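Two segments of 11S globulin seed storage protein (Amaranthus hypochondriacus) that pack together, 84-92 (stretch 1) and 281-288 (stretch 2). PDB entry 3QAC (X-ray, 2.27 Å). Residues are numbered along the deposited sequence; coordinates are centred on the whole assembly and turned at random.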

# COMPACT_ATOMS: atom_id res chain seq x y z
N GLY A 84 -10.28 -25.76 10.92
CA GLY A 84 -9.14 -26.25 10.18
C GLY A 84 -8.68 -25.24 9.15
O GLY A 84 -9.45 -24.82 8.29
N MET A 85 -7.42 -24.85 9.23
CA MET A 85 -6.81 -24.00 8.23
C MET A 85 -5.90 -24.82 7.31
O MET A 85 -5.03 -25.54 7.78
CB MET A 85 -5.99 -22.93 8.93
CG MET A 85 -6.37 -21.54 8.59
SD MET A 85 -5.88 -20.57 10.01
CE MET A 85 -7.03 -21.29 11.16
N MET A 86 -6.12 -24.74 6.00
CA MET A 86 -5.29 -25.49 5.07
C MET A 86 -4.26 -24.57 4.47
O MET A 86 -4.40 -24.12 3.33
CB MET A 86 -6.11 -26.14 3.96
CG MET A 86 -7.10 -27.19 4.45
SD MET A 86 -8.71 -26.47 4.78
CE MET A 86 -9.39 -26.40 3.12
N ILE A 87 -3.23 -24.26 5.24
CA ILE A 87 -2.20 -23.37 4.76
C ILE A 87 -1.24 -24.15 3.88
O ILE A 87 -0.72 -25.18 4.29
CB ILE A 87 -1.46 -22.72 5.90
CG1 ILE A 87 -2.44 -21.96 6.80
CG2 ILE A 87 -0.39 -21.80 5.35
CD1 ILE A 87 -1.90 -21.64 8.20
N PRO A 88 -1.02 -23.66 2.66
CA PRO A 88 -0.14 -24.32 1.69
C PRO A 88 1.27 -24.48 2.24
O PRO A 88 1.91 -23.48 2.56
CB PRO A 88 -0.12 -23.33 0.52
CG PRO A 88 -1.37 -22.58 0.65
CD PRO A 88 -1.59 -22.42 2.12
N GLY A 89 1.73 -25.72 2.36
CA GLY A 89 3.11 -25.99 2.72
C GLY A 89 3.28 -26.51 4.13
O GLY A 89 4.36 -26.99 4.49
N CYS A 90 2.22 -26.43 4.93
CA CYS A 90 2.31 -26.84 6.33
C CYS A 90 2.22 -28.35 6.45
O CYS A 90 1.65 -29.01 5.58
CB CYS A 90 1.26 -26.12 7.17
SG CYS A 90 1.57 -24.33 7.30
N PRO A 91 2.77 -28.91 7.53
CA PRO A 91 2.99 -30.36 7.63
C PRO A 91 1.69 -31.13 7.81
O PRO A 91 0.82 -30.68 8.56
CB PRO A 91 3.82 -30.50 8.92
CG PRO A 91 4.16 -29.10 9.37
CD PRO A 91 3.10 -28.23 8.80
N GLU A 92 1.57 -32.27 7.14
CA GLU A 92 0.55 -33.24 7.50
C GLU A 92 0.75 -33.76 8.93
O GLU A 92 1.76 -33.48 9.59
CB GLU A 92 0.50 -34.40 6.50
CG GLU A 92 -0.00 -34.02 5.09
CD GLU A 92 -1.39 -33.34 5.09
OE1 GLU A 92 -2.41 -34.04 4.90
OE2 GLU A 92 -1.45 -32.10 5.27
N THR A 281 6.54 -20.55 10.19
CA THR A 281 6.03 -20.75 11.54
C THR A 281 4.51 -20.77 11.60
O THR A 281 3.94 -21.42 12.48
CB THR A 281 6.56 -19.68 12.53
OG1 THR A 281 7.95 -19.91 12.80
CG2 THR A 281 5.78 -19.73 13.85
N ILE A 282 3.85 -20.05 10.68
CA ILE A 282 2.39 -19.97 10.66
C ILE A 282 1.74 -21.34 10.88
O ILE A 282 0.66 -21.43 11.47
CB ILE A 282 1.81 -19.33 9.36
CG1 ILE A 282 1.54 -20.39 8.29
CG2 ILE A 282 2.72 -18.21 8.85
CD1 ILE A 282 2.55 -20.46 7.17
N CYS A 283 2.41 -22.39 10.42
CA CYS A 283 1.94 -23.76 10.57
C CYS A 283 1.71 -24.16 12.03
O CYS A 283 0.86 -25.00 12.31
CB CYS A 283 2.93 -24.72 9.90
SG CYS A 283 3.39 -24.20 8.23
N SER A 284 2.46 -23.55 12.94
CA SER A 284 2.45 -23.94 14.35
C SER A 284 1.88 -22.92 15.35
O SER A 284 1.60 -23.27 16.50
CB SER A 284 3.85 -24.37 14.80
OG SER A 284 4.79 -23.32 14.62
N ALA A 285 1.73 -21.66 14.94
CA ALA A 285 1.15 -20.62 15.80
C ALA A 285 -0.35 -20.83 16.02
O ALA A 285 -1.03 -21.47 15.21
CB ALA A 285 1.41 -19.23 15.20
N ARG A 286 -0.90 -20.29 17.11
CA ARG A 286 -2.34 -20.43 17.33
C ARG A 286 -3.14 -19.58 16.36
O ARG A 286 -4.25 -19.96 15.98
CB ARG A 286 -2.75 -20.14 18.78
CD ARG A 286 -4.62 -20.41 20.44
CZ ARG A 286 -7.05 -20.65 20.86
NH2 ARG A 286 -6.99 -21.96 20.65
N LEU A 287 -2.57 -18.45 15.95
CA LEU A 287 -3.26 -17.52 15.05
C LEU A 287 -4.45 -16.86 15.74
O LEU A 287 -5.34 -16.31 15.08
CB LEU A 287 -3.73 -18.24 13.79
CG LEU A 287 -2.62 -18.54 12.78
CD1 LEU A 287 -3.17 -19.31 11.62
CD2 LEU A 287 -2.01 -17.24 12.31
N ALA A 288 -4.46 -16.93 17.07
CA ALA A 288 -5.54 -16.36 17.86
C ALA A 288 -5.03 -15.93 19.23
O ALA A 288 -4.04 -16.46 19.72
CB ALA A 288 -6.66 -17.36 18.02

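Stretch 1 enters this contact as the end of a strand that begins earlier in the chain. It then leaves the strand and bends. A type II beta turn runs from Ile-87 to Cys-90, closed by a hydrogen bond from Cys-90 N to Ile-87 O at 3.3 Å. Gly-89 sits in the third position of the turn with phi 107° and psi -12°. At these angles a CB would be jammed against the carbonyl O of Pro-88, so the backbone itself calls for glycine here. A weak hydrogen bond from Ile-87 N to Met-85 O, 3.4 Å, lies just before the turn.

Stretch 2 has no regular helix or strand across the contact residues. Its first part is tightly curled around the carbonyl of Thr-281. Thr-281 O accepts a hydrogen bond from Ser-284 N at 2.6 Å and another from Ser-284 OG at 3.0 Å. Ala-285 N adds a weak one to Thr-281 O at 3.3 Å. Leu-287 has a positive phi of 68°, which is uncommon for a residue with a side chain.

No hydrogen bond joins the two stretches. The link is covalent and apolar. Cys-90 and Cys-283 form a disulfide, with Cys-90 SG to Cys-283 SG at 2.0 Å and chi3 of -72°. Both cysteines use the m rotamer, and both CA-to-CB bonds point toward the other stretch. The bond ties together residues 193 positions apart in the sequence. Cys-90 CA lies 5.3 Å from Cys-283 CA, the closest CA pair across the stretches.

Apolar side chains pack around the disulfide. Pro-91 CD lies 3.7 Å from Cys-283 CB, so the proline ring covers part of that cysteine. Ile-282 CD1 is 4.0 Å from Cys-90 SG. The CA-to-CB bond of Ile-282 points sideways, but the end of its side chain comes nearer to stretch 1. Further back along the same side chain, Ile-282 CG1 meets Ile-87 CD1 at 3.7 Å.

Ile-87 also reaches Leu-287, with Ile-87 CD1 to Leu-287 CD1 at 4.3 Å. Its CD1 is thus shared between two residues of stretch 2. Leu-287 CD1 makes a closer contact with Met-85 SD, at 3.4 Å. Met-85, Ile-87 and Leu-287 are all buried and direct their CA-to-CB bonds toward the opposing stretch. Together these contacts extend the interface from the disulfide back to the strand.

The buried surface is modest, 274 Å² summed over both sides. Cys-283 has the largest share, with 65 Å² covered by stretch 1.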